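PDB 1TWY: ABC transporter, periplasmic substrate-binding protein from Vibrio cholerae O1 biovar eltor, which probably binds phosphate in the periplasm and delivers it to an ABC-type import system of the inner membrane. Local coordinates for residues A67-S70 against L71-G75. Numbering follows the deposited sequence.
Sequences AGIS and LLKKG
Ser70, in the last turn of helix 65-73, and Lys74, just past its end, meet through both backbone and side chain. Lys74 N donates to Ser70 O at 2.9 Å, but the N-H...O angle has fallen to 139°, against 165° for the bond from Leu71 N to Ala67 O. Between them in sequence, Leu72 N to Gly68 O and Lys73 N to Ile69 O complete four successive i+4 to i bonds, so the helical bonding runs unbroken to Lys74, where the last bond is the least straight of the four. The ending is a Schellman motif: Gly75 takes a positive phi of 75° and its N bonds to Leu72 O at 3.0 Å. A further backbone bond, between Leu71 and Ala77, ties the chain just beyond the motif. At the angles of Gly75 a CB would press on the preceding carbonyl O, which accounts for glycine here. The helix follows strand 57-62 in the PBP-type fold and packs its buried face on the sheet, where Ile69 and Leu72 both touch Leu242 of strand 236-243.

The aliphatic contact is that of Ile69 and Lys73, which run alongside one another in a common direction; CG2 of Ile69, placed anti to the backbone N, lies 3.8 Å from CE of Lys73. The lysine continues in extended form to its NZ, which hydrogen-bonds Glu90 O. Other carbons closely approach oxygens one turn earlier. The extended chain of Lys74 passes Ser70, its CG 3.2 Å from Ser70 O and its CE 3.4 Å from Ser70 OG. CG of Leu71 similarly sits 3.3 Å from Ala67 O.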
loop_
_atom_site.group_PDB
_atom_site.type_symbol
_atom_site.label_atom_id
_atom_site.label_comp_id
_atom_site.label_asym_id
_atom_site.label_seq_id
_atom_site.Cartn_x
_atom_site.Cartn_y
_atom_site.Cartn_z
ATOM N N ALA A 67 7.957 -12.640 -4.193
ATOM C CA ALA A 67 8.033 -13.623 -5.263
ATOM C C ALA A 67 8.394 -12.893 -6.543
ATOM O O ALA A 67 9.104 -13.396 -7.359
ATOM C CB ALA A 67 6.741 -14.382 -5.373
ATOM N N GLY A 68 7.834 -11.684 -6.732
ATOM C CA GLY A 68 8.172 -10.922 -7.899
ATOM C C GLY A 68 9.671 -10.647 -8.027
ATOM O O GLY A 68 10.155 -10.841 -9.146
ATOM N N ILE A 69 10.290 -10.157 -6.975
ATOM C CA ILE A 69 11.736 -9.916 -6.941
ATOM C C ILE A 69 12.441 -11.219 -7.312
ATOM O O ILE A 69 13.341 -11.202 -8.139
ATOM C CB ILE A 69 12.154 -9.430 -5.597
ATOM C CG1 ILE A 69 11.588 -8.005 -5.314
ATOM C CG2 ILE A 69 13.649 -9.472 -5.476
ATOM C CD1 ILE A 69 11.578 -7.587 -3.895
ATOM N N SER A 70 12.052 -12.326 -6.696
ATOM C CA SER A 70 12.715 -13.606 -6.972
ATOM C C SER A 70 12.589 -14.031 -8.417
ATOM O O SER A 70 13.571 -14.484 -9.024
ATOM C CB SER A 70 12.100 -14.682 -6.095
ATOM O OG SER A 70 12.742 -15.950 -6.358
ATOM N N LEU A 71 11.389 -13.908 -8.984
ATOM C CA LEU A 71 11.160 -14.251 -10.360
ATOM C C LEU A 71 11.991 -13.435 -11.338
ATOM O O LEU A 71 12.415 -13.916 -12.361
ATOM C CB LEU A 71 9.659 -14.205 -10.686
ATOM C CG LEU A 71 8.768 -15.266 -10.014
ATOM C CD1 LEU A 71 7.229 -14.864 -10.168
ATOM C CD2 LEU A 71 8.968 -16.542 -10.644
ATOM N N LEU A 72 12.122 -12.153 -11.066
ATOM C CA LEU A 72 12.990 -11.284 -11.885
ATOM C C LEU A 72 14.458 -11.680 -11.750
ATOM O O LEU A 72 15.149 -11.730 -12.792
ATOM C CB LEU A 72 12.825 -9.824 -11.485
ATOM C CG LEU A 72 13.661 -8.824 -12.252
ATOM C CD1 LEU A 72 13.327 -8.725 -13.668
ATOM C CD2 LEU A 72 13.552 -7.434 -11.554
ATOM N N LYS A 73 14.888 -12.004 -10.523
ATOM C CA LYS A 73 16.329 -12.364 -10.282
ATOM C C LYS A 73 16.644 -13.719 -10.890
ATOM O O LYS A 73 17.785 -13.929 -11.371
ATOM C CB LYS A 73 16.725 -12.298 -8.858
ATOM C CG LYS A 73 16.888 -10.899 -8.299
ATOM C CD LYS A 73 17.344 -10.945 -6.872
ATOM C CE LYS A 73 17.395 -9.543 -6.291
ATOM N NZ LYS A 73 18.071 -9.568 -4.953
ATOM N N LYS A 74 15.639 -14.572 -11.057
ATOM C CA LYS A 74 15.843 -15.892 -11.712
ATOM C C LYS A 74 15.679 -15.754 -13.207
ATOM O O LYS A 74 15.751 -16.725 -13.978
ATOM C CB LYS A 74 14.794 -16.917 -11.181
ATOM C CG LYS A 74 14.987 -17.236 -9.705
ATOM C CD LYS A 74 13.851 -18.128 -9.080
ATOM C CE LYS A 74 14.285 -18.620 -7.744
ATOM N NZ LYS A 74 13.172 -19.359 -7.154
ATOM N N GLY A 75 15.384 -14.566 -13.694
ATOM C CA GLY A 75 15.278 -14.401 -15.116
ATOM C C GLY A 75 14.059 -14.938 -15.771
ATOM O O GLY A 75 13.972 -15.033 -16.987
#